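Local coordinates for oligopeptide-binding protein oppA (Lactococcus lactis, PDB 3DRF) that binds oligopeptides in a voluminous cavity, closing over them like a Venus flytrap, and serves as the receptor of the OppABCDF ABC transporter for peptide uptake, at residues T260-D273 with M278-Y292. Sequence-based numbering, arbitrary orientation.
Sequences TAKSVAALSSSKYD and MVSSQYKQVKNLKGY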
ATOM      1  N   THR A 260      17.674  -8.562  -4.889  0.50 10.28           N
ATOM      2  CA  THR A 260      18.478  -7.492  -4.339  0.50 10.36           C
ATOM      3  C   THR A 260      19.978  -7.739  -4.550  0.50 10.56           C
ATOM      4  O   THR A 260      20.711  -6.815  -4.894  0.50 10.93           O
ATOM      5  CB  THR A 260      18.156  -7.331  -2.863  0.50 10.35           C
ATOM      6  OG1 THR A 260      16.729  -7.284  -2.718  0.50 11.47           O
ATOM      7  CG2 THR A 260      18.779  -6.072  -2.315  0.50 11.24           C
ATOM      8  N   ALA A 261      20.413  -8.987  -4.406  1.00 10.59           N
ATOM      9  CA  ALA A 261      21.860  -9.340  -4.515  1.00 11.21           C
ATOM     10  C   ALA A 261      22.375  -9.311  -5.938  1.00 11.43           C
ATOM     11  O   ALA A 261      23.540  -9.186  -6.137  1.00 11.96           O
ATOM     12  CB  ALA A 261      22.089 -10.730  -3.907  1.00 11.67           C
ATOM     13  N   LYS A 262      21.489  -9.374  -6.912  1.00 11.21           N
ATOM     14  CA  LYS A 262      21.873  -9.378  -8.329  1.00 10.97           C
ATOM     15  C   LYS A 262      21.642  -8.039  -9.054  1.00 10.50           C
ATOM     16  O   LYS A 262      21.965  -7.905 -10.169  1.00 10.28           O
ATOM     17  CB  LYS A 262      21.208 -10.540  -9.081  1.00 11.59           C
ATOM     18  CG  LYS A 262      21.695 -11.931  -8.572  1.00 14.70           C
ATOM     19  CD  LYS A 262      21.022 -13.095  -9.254  1.00 18.39           C
ATOM     20  CE  LYS A 262      21.663 -14.399  -8.801  1.00 20.96           C
ATOM     21  NZ  LYS A 262      23.020 -14.377  -9.361  1.00 23.49           N
ATOM     22  N   SER A 263      21.072  -7.074  -8.361  1.00  9.67           N
ATOM     23  CA  SER A 263      20.648  -5.827  -9.018  1.00  9.59           C
ATOM     24  C   SER A 263      21.785  -4.940  -9.575  1.00  9.37           C
ATOM     25  O   SER A 263      21.712  -4.520 -10.672  1.00  9.21           O
ATOM     26  CB  SER A 263      19.766  -4.983  -8.080  1.00  9.48           C
ATOM     27  OG  SER A 263      18.490  -5.609  -7.913  1.00  9.57           O
ATOM     28  N   VAL A 264      22.783  -4.654  -8.763  1.00  9.91           N
ATOM     29  CA  VAL A 264      23.883  -3.784  -9.213  1.00 10.07           C
ATOM     30  C   VAL A 264      24.634  -4.412 -10.430  1.00  9.67           C
ATOM     31  O   VAL A 264      24.918  -3.764 -11.352  1.00  9.56           O
ATOM     32  CB  VAL A 264      24.848  -3.405  -8.009  1.00 10.11           C
ATOM     33  CG1 VAL A 264      26.085  -2.688  -8.543  1.00 10.22           C
ATOM     34  CG2 VAL A 264      24.075  -2.551  -7.010  1.00 12.05           C
ATOM     35  N   ALA A 265      24.891  -5.699 -10.361  1.00  9.48           N
ATOM     36  CA  ALA A 265      25.581  -6.412 -11.440  1.00  9.81           C
ATOM     37  C   ALA A 265      24.705  -6.342 -12.712  1.00  9.89           C
ATOM     38  O   ALA A 265      25.210  -6.257 -13.783  1.00  9.50           O
ATOM     39  CB  ALA A 265      25.810  -7.902 -11.030  1.00 10.23           C
ATOM     40  N   ALA A 266      23.386  -6.404 -12.559  1.00  9.24           N
ATOM     41  CA  ALA A 266      22.476  -6.286 -13.715  1.00  9.87           C
ATOM     42  C   ALA A 266      22.568  -4.931 -14.378  1.00  9.91           C
ATOM     43  O   ALA A 266      22.485  -4.837 -15.558  1.00 11.97           O
ATOM     44  CB  ALA A 266      21.005  -6.586 -13.285  1.00 10.40           C
ATOM     45  N   LEU A 267      22.760  -3.885 -13.602  1.00  9.59           N
ATOM     46  CA  LEU A 267      23.007  -2.586 -14.174  1.00 10.06           C
ATOM     47  C   LEU A 267      24.399  -2.502 -14.815  1.00 10.86           C
ATOM     48  O   LEU A 267      24.513  -1.967 -15.872  1.00 11.90           O
ATOM     49  CB  LEU A 267      22.885  -1.484 -13.107  1.00  9.71           C
ATOM     50  CG  LEU A 267      21.488  -1.348 -12.449  1.00  9.62           C
ATOM     51  CD1 LEU A 267      21.596  -0.445 -11.175  1.00 11.66           C
ATOM     52  CD2 LEU A 267      20.520  -0.736 -13.467  1.00 10.60           C
ATOM     53  N   SER A 268      25.415  -3.061 -14.175  1.00 10.67           N
ATOM     54  CA  SER A 268      26.764  -3.022 -14.731  1.00 10.80           C
ATOM     55  C   SER A 268      26.838  -3.758 -16.091  1.00 11.52           C
ATOM     56  O   SER A 268      27.577  -3.394 -16.929  1.00 13.04           O
ATOM     57  CB  SER A 268      27.769  -3.602 -13.727  1.00 10.94           C
ATOM     58  OG  SER A 268      27.781  -2.858 -12.548  1.00 11.70           O
ATOM     59  N   SER A 269      26.053  -4.790 -16.249  1.00 11.18           N
ATOM     60  CA  SER A 269      26.077  -5.593 -17.488  1.00 12.32           C
ATOM     61  C   SER A 269      24.999  -5.140 -18.508  1.00 12.92           C
ATOM     62  O   SER A 269      24.841  -5.731 -19.534  1.00 13.35           O
ATOM     63  CB  SER A 269      25.866  -7.045 -17.122  1.00 12.77           C
ATOM     64  OG  SER A 269      24.522  -7.324 -16.775  1.00 14.09           O
ATOM     65  N   SER A 270      24.246  -4.101 -18.173  1.00 13.38           N
ATOM     66  CA  SER A 270      23.143  -3.595 -19.041  1.00 14.67           C
ATOM     67  C   SER A 270      22.039  -4.610 -19.280  1.00 14.38           C
ATOM     68  O   SER A 270      21.384  -4.574 -20.294  1.00 15.62           O
ATOM     69  CB  SER A 270      23.707  -3.092 -20.385  1.00 15.67           C
ATOM     70  OG  SER A 270      24.398  -1.897 -20.237  1.00 19.06           O
ATOM     71  N   LYS A 271      21.823  -5.491 -18.344  1.00 13.81           N
ATOM     72  CA  LYS A 271      20.732  -6.440 -18.413  1.00 13.88           C
ATOM     73  C   LYS A 271      19.345  -5.741 -18.406  1.00 14.25           C
ATOM     74  O   LYS A 271      18.430  -6.216 -19.034  1.00 14.77           O
ATOM     75  CB  LYS A 271      20.826  -7.432 -17.264  1.00 14.63           C
ATOM     76  CG  LYS A 271      19.806  -8.609 -17.242  1.00 16.07           C
ATOM     77  CD  LYS A 271      20.182  -9.632 -16.195  1.00 18.58           C
ATOM     78  CE  LYS A 271      19.084 -10.628 -15.910  1.00 20.02           C
ATOM     79  NZ  LYS A 271      18.959 -11.496 -16.987  1.00 21.78           N
ATOM     80  N   TYR A 272      19.251  -4.618 -17.697  1.00 13.31           N
ATOM     81  CA  TYR A 272      18.026  -3.801 -17.632  1.00 12.97           C
ATOM     82  C   TYR A 272      18.316  -2.359 -17.979  1.00 13.07           C
ATOM     83  O   TYR A 272      19.326  -1.845 -17.572  1.00 14.74           O
ATOM     84  CB  TYR A 272      17.377  -3.912 -16.242  1.00 12.75           C
ATOM     85  CG  TYR A 272      17.034  -5.355 -15.905  1.00 11.71           C
ATOM     86  CD1 TYR A 272      16.058  -6.046 -16.635  1.00 11.85           C
ATOM     87  CD2 TYR A 272      17.655  -6.038 -14.878  1.00 12.21           C
ATOM     88  CE1 TYR A 272      15.749  -7.316 -16.345  1.00 11.83           C
ATOM     89  CE2 TYR A 272      17.335  -7.341 -14.611  1.00 12.10           C
ATOM     90  CZ  TYR A 272      16.380  -7.972 -15.338  1.00 12.33           C
ATOM     91  OH  TYR A 272      16.044  -9.274 -15.095  1.00 15.13           O
ATOM     92  N   ASP A 273      17.416  -1.721 -18.681  1.00 12.35           N
ATOM     93  CA  ASP A 273      17.456  -0.291 -18.927  1.00 12.37           C
ATOM     94  C   ASP A 273      17.038   0.512 -17.712  1.00 11.70           C
ATOM     95  O   ASP A 273      17.521   1.591 -17.491  1.00 11.83           O
ATOM     96  CB  ASP A 273      16.557   0.100 -20.107  1.00 12.42           C
ATOM     97  CG  ASP A 273      16.980  -0.539 -21.403  1.00 13.24           C
ATOM     98  OD1 ASP A 273      18.127  -0.275 -21.789  1.00 16.31           O
ATOM     99  OD2 ASP A 273      16.216  -1.243 -22.029  1.00 12.77           O
ATOM    100  N   MET A 278      14.554  -0.167  -6.027  1.00  9.58           N
ATOM    101  CA  MET A 278      15.845  -0.490  -5.415  1.00  9.59           C
ATOM    102  C   MET A 278      16.005   0.068  -4.013  1.00  9.65           C
ATOM    103  O   MET A 278      15.610   1.165  -3.763  1.00  9.68           O
ATOM    104  CB  MET A 278      17.008  -0.016  -6.304  1.00  9.67           C
ATOM    105  CG  MET A 278      17.095  -0.814  -7.599  1.00 10.09           C
ATOM    106  SD  MET A 278      18.553  -0.335  -8.592  1.00 10.68           S
ATOM    107  CE  MET A 278      19.913  -1.005  -7.591  1.00 10.69           C
ATOM    108  N   VAL A 279      16.598  -0.737  -3.142  1.00  9.51           N
ATOM    109  CA  VAL A 279      16.786  -0.407  -1.730  1.00 10.28           C
ATOM    110  C   VAL A 279      17.769   0.788  -1.560  1.00 10.18           C
ATOM    111  O   VAL A 279      18.690   0.986  -2.324  1.00 10.49           O
ATOM    112  CB  VAL A 279      17.295  -1.625  -0.916  1.00 10.34           C
ATOM    113  CG1 VAL A 279      16.142  -2.645  -0.719  1.00 11.80           C
ATOM    114  CG2 VAL A 279      18.569  -2.262  -1.494  1.00 11.42           C
ATOM    115  N   SER A 280      17.551   1.534  -0.502  0.50 10.29           N
ATOM    116  CA  SER A 280      18.361   2.706  -0.191  0.50 10.41           C
ATOM    117  C   SER A 280      19.849   2.384  -0.015  0.50 10.32           C
ATOM    118  O   SER A 280      20.693   3.211  -0.338  0.50 10.19           O
ATOM    119  CB  SER A 280      17.836   3.368   1.082  0.50 10.48           C
ATOM    120  OG  SER A 280      16.525   3.889   0.888  0.50 10.73           O
ATOM    121  N   SER A 281      20.160   1.181   0.448  1.00 10.22           N
ATOM    122  CA  SER A 281      21.565   0.819   0.736  1.00 10.27           C
ATOM    123  C   SER A 281      22.435   0.716  -0.535  1.00 10.22           C
ATOM    124  O   SER A 281      23.616   0.756  -0.440  1.00 10.54           O
ATOM    125  CB  SER A 281      21.663  -0.475   1.518  1.00 10.86           C
ATOM    126  OG  SER A 281      21.130  -1.558   0.772  1.00 11.50           O
ATOM    127  N   GLN A 282      21.819   0.556  -1.695  1.00  9.56           N
ATOM    128  CA  GLN A 282      22.538   0.482  -2.962  1.00  9.60           C
ATOM    129  C   GLN A 282      22.711   1.796  -3.702  1.00  9.62           C
ATOM    130  O   GLN A 282      23.264   1.847  -4.734  1.00  9.30           O
ATOM    131  CB  GLN A 282      21.800  -0.554  -3.868  1.00 10.36           C
ATOM    132  CG  GLN A 282      21.899  -2.002  -3.337  1.00 10.05           C
ATOM    133  CD  GLN A 282      21.018  -2.965  -4.056  1.00 11.90           C
ATOM    134  OE1 GLN A 282      20.168  -2.601  -4.808  1.00 12.21           O
ATOM    135  NE2 GLN A 282      21.235  -4.207  -3.787  1.00 12.59           N
ATOM    136  N   TYR A 283      22.190   2.868  -3.141  1.00  9.23           N
ATOM    137  CA  TYR A 283      22.144   4.172  -3.816  1.00  9.91           C
ATOM    138  C   TYR A 283      23.531   4.684  -4.253  1.00 10.15           C
ATOM    139  O   TYR A 283      23.683   5.170  -5.343  1.00 10.07           O
ATOM    140  CB  TYR A 283      21.449   5.197  -2.890  1.00 10.14           C
ATOM    141  CG  TYR A 283      21.160   6.564  -3.509  1.00 11.09           C
ATOM    142  CD1 TYR A 283      20.565   6.700  -4.779  1.00 11.69           C
ATOM    143  CD2 TYR A 283      21.368   7.716  -2.785  1.00 12.86           C
ATOM    144  CE1 TYR A 283      20.251   7.922  -5.291  1.00 13.98           C
ATOM    145  CE2 TYR A 283      21.059   8.933  -3.318  1.00 15.17           C
ATOM    146  CZ  TYR A 283      20.512   9.030  -4.560  1.00 14.61           C
ATOM    147  OH  TYR A 283      20.153  10.271  -5.098  1.00 16.92           O
ATOM    148  N   LYS A 284      24.525   4.547  -3.368  1.00 10.56           N
ATOM    149  CA  LYS A 284      25.871   5.043  -3.697  1.00 12.25           C
ATOM    150  C   LYS A 284      26.476   4.206  -4.846  1.00 12.03           C
ATOM    151  O   LYS A 284      27.033   4.728  -5.752  1.00 12.35           O
ATOM    152  CB  LYS A 284      26.751   5.041  -2.457  1.00 12.99           C
ATOM    153  CG  LYS A 284      28.092   5.621  -2.749  1.00 16.71           C
ATOM    154  CD  LYS A 284      28.827   5.865  -1.493  1.00 20.55           C
ATOM    155  CE  LYS A 284      28.767   7.287  -1.010  1.00 21.71           C
ATOM    156  NZ  LYS A 284      29.580   7.478   0.259  1.00 21.33           N
ATOM    157  N   GLN A 285      26.357   2.891  -4.776  1.00 11.93           N
ATOM    158  CA  GLN A 285      26.802   2.011  -5.854  1.00 12.81           C
ATOM    159  C   GLN A 285      26.183   2.406  -7.182  1.00 12.68           C
ATOM    160  O   GLN A 285      26.826   2.402  -8.186  1.00 13.70           O
ATOM    161  CB  GLN A 285      26.519   0.522  -5.544  1.00 12.78           C
ATOM    162  CG  GLN A 285      27.231  -0.050  -4.390  1.00 14.92           C
ATOM    163  CD  GLN A 285      27.047  -1.527  -4.356  1.00 15.20           C
ATOM    164  OE1 GLN A 285      26.083  -2.022  -3.840  1.00 18.82           O
ATOM    165  NE2 GLN A 285      27.973  -2.228  -4.961  1.00 15.12           N
ATOM    166  N   VAL A 286      24.888   2.710  -7.161  1.00 12.22           N
ATOM    167  CA  VAL A 286      24.167   3.066  -8.368  1.00 12.29           C
ATOM    168  C   VAL A 286      24.604   4.401  -8.938  1.00 12.80           C
ATOM    169  O   VAL A 286      24.747   4.576 -10.094  1.00 13.50           O
ATOM    170  CB  VAL A 286      22.631   3.048  -8.115  1.00 11.64           C
ATOM    171  CG1 VAL A 286      21.885   3.647  -9.307  1.00 12.41           C
ATOM    172  CG2 VAL A 286      22.174   1.600  -7.838  1.00 12.02           C
ATOM    173  N   LYS A 287      24.816   5.360  -8.071  1.00 13.43           N
ATOM    174  CA  LYS A 287      25.321   6.679  -8.520  1.00 14.54           C
ATOM    175  C   LYS A 287      26.758   6.526  -9.061  1.00 15.76           C
ATOM    176  O   LYS A 287      27.126   7.339  -9.844  1.00 16.90           O
ATOM    177  CB  LYS A 287      25.291   7.703  -7.369  1.00 14.50           C
ATOM    178  CG  LYS A 287      23.896   8.181  -6.989  1.00 14.29           C
ATOM    179  CD  LYS A 287      23.973   9.300  -5.894  1.00 15.34           C
ATOM    180  CE  LYS A 287      24.302   8.734  -4.546  1.00 15.00           C
ATOM    181  NZ  LYS A 287      24.414   9.827  -3.507  1.00 16.27           N
ATOM    182  N   ASN A 288      27.512   5.539  -8.598  1.00 17.28           N
ATOM    183  CA  ASN A 288      28.914   5.274  -9.009  1.00 18.60           C
ATOM    184  C   ASN A 288      28.948   4.723 -10.457  1.00 19.11           C
ATOM    185  O   ASN A 288      29.977   4.736 -11.094  1.00 19.80           O
ATOM    186  CB  ASN A 288      29.623   4.282  -8.065  1.00 19.23           C
ATOM    187  CG  ASN A 288      30.057   4.887  -6.711  1.00 20.10           C
ATOM    188  OD1 ASN A 288      29.970   6.069  -6.492  1.00 22.17           O
ATOM    189  ND2 ASN A 288      30.460   4.028  -5.798  1.00 22.13           N
ATOM    190  N   LEU A 289      27.840   4.206 -10.962  1.00 19.38           N
ATOM    191  CA  LEU A 289      27.837   3.564 -12.292  1.00 19.77           C
ATOM    192  C   LEU A 289      27.902   4.537 -13.433  1.00 20.40           C
ATOM    193  O   LEU A 289      27.296   5.525 -13.446  1.00 21.34           O
ATOM    194  CB  LEU A 289      26.627   2.650 -12.462  1.00 19.94           C
ATOM    195  CG  LEU A 289      26.602   1.456 -11.493  1.00 20.34           C
ATOM    196  CD1 LEU A 289      25.355   0.683 -11.715  1.00 21.37           C
ATOM    197  CD2 LEU A 289      27.844   0.522 -11.516  1.00 20.19           C
ATOM    198  N   LYS A 290      28.639   4.157 -14.460  1.00 20.83           N
ATOM    199  CA  LYS A 290      28.646   4.910 -15.674  1.00 21.45           C
ATOM    200  C   LYS A 290      27.489   4.428 -16.588  1.00 19.96           C
ATOM    201  O   LYS A 290      27.083   3.281 -16.578  1.00 20.58           O
ATOM    202  CB  LYS A 290      29.997   4.716 -16.361  1.00 22.43           C
ATOM    203  CG  LYS A 290      31.210   5.276 -15.539  1.00 25.70           C
ATOM    204  CD  LYS A 290      31.002   6.682 -14.950  1.00 29.60           C
ATOM    205  CE  LYS A 290      32.130   7.088 -14.022  1.00 31.85           C
ATOM    206  NZ  LYS A 290      31.804   8.357 -13.311  1.00 33.72           N
ATOM    207  N   GLY A 291      26.973   5.361 -17.327  1.00 18.68           N
ATOM    208  CA  GLY A 291      25.955   5.075 -18.315  1.00 17.39           C
ATOM    209  C   GLY A 291      24.504   5.183 -17.884  1.00 16.32           C
ATOM    210  O   GLY A 291      23.657   4.885 -18.653  1.00 15.05           O
ATOM    211  N   TYR A 292      24.300   5.652 -16.660  1.00 15.62           N
ATOM    212  CA  TYR A 292      22.937   5.820 -16.097  1.00 15.42           C
ATOM    213  C   TYR A 292      22.694   7.242 -15.567  1.00 16.01           C
ATOM    214  O   TYR A 292      23.601   7.852 -15.082  1.00 17.05           O
ATOM    215  CB  TYR A 292      22.720   4.798 -14.960  1.00 15.42           C
ATOM    216  CG  TYR A 292      22.590   3.344 -15.444  1.00 14.89           C
ATOM    217  CD1 TYR A 292      21.359   2.793 -15.785  1.00 14.54           C
ATOM    218  CD2 TYR A 292      23.705   2.542 -15.572  1.00 15.68           C
ATOM    219  CE1 TYR A 292      21.259   1.516 -16.234  1.00 14.63           C
ATOM    220  CE2 TYR A 292      23.614   1.312 -16.024  1.00 15.52           C
ATOM    221  CZ  TYR A 292      22.416   0.783 -16.358  1.00 15.69           C
ATOM    222  OH  TYR A 292      22.393  -0.522 -16.748  1.00 17.11           O
TER
HETATM  223  O   HOH W   1      21.289  -0.782 -19.252  1.00 23.69           O
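Leu267 and Tyr292 make a double contact, apolar and polar. The leucine CD2 rests 3.6 Å from the ring carbon CE1 of Tyr292, while Tyr292 OH donates to the backbone O of Leu267 at 2.7 Å, in the carbonyl plane and on a lone pair. Leu267 O also accepts from Ser270 N in the Schellman motif that ends helix 263-268, so two donors grip one carbonyl. A water gives one proton to Tyr292 OH (2.7 Å) and another to Tyr272 O. A phenylalanine in place of Tyr292 would probably cost Leu267 O the phenolic donor and the water one of its acceptors.

Polar contact at the other end comes from Gln282, whose NE2 reaches Thr260 O at 2.9 Å, bent (143° at the hydrogen) and from above the carbonyl plane. The extended chain (chi2 170°) carries the amide there, and its OE1 is held by Gln40.

Apolar packing fills the middle. Leu267 CB meets Leu289 CD1 at 3.6 Å, the two side chains crossing at about a right angle, and Leu267 CD1 touches Val286 CG2 and Met278 SD, both at 4.0 Å. A bend at chi3 (70°) brings Met278 CE against Ser263 CB. Pro547 of strand 536-549 adjoins Leu267 and Val286. Val264 CG2 makes van der Waals contact with Gln285 OE1 at 3.8 Å, again near a right angle.

Helices 263-268 and 283-287 lie against each other, joined through edge strand 274-276. Strands 252-258 and 274-276 flank strand 34-40, parallel to it, making helix 263-268 the connection of a beta-alpha-beta crossover in this family 5 solute-binding fold.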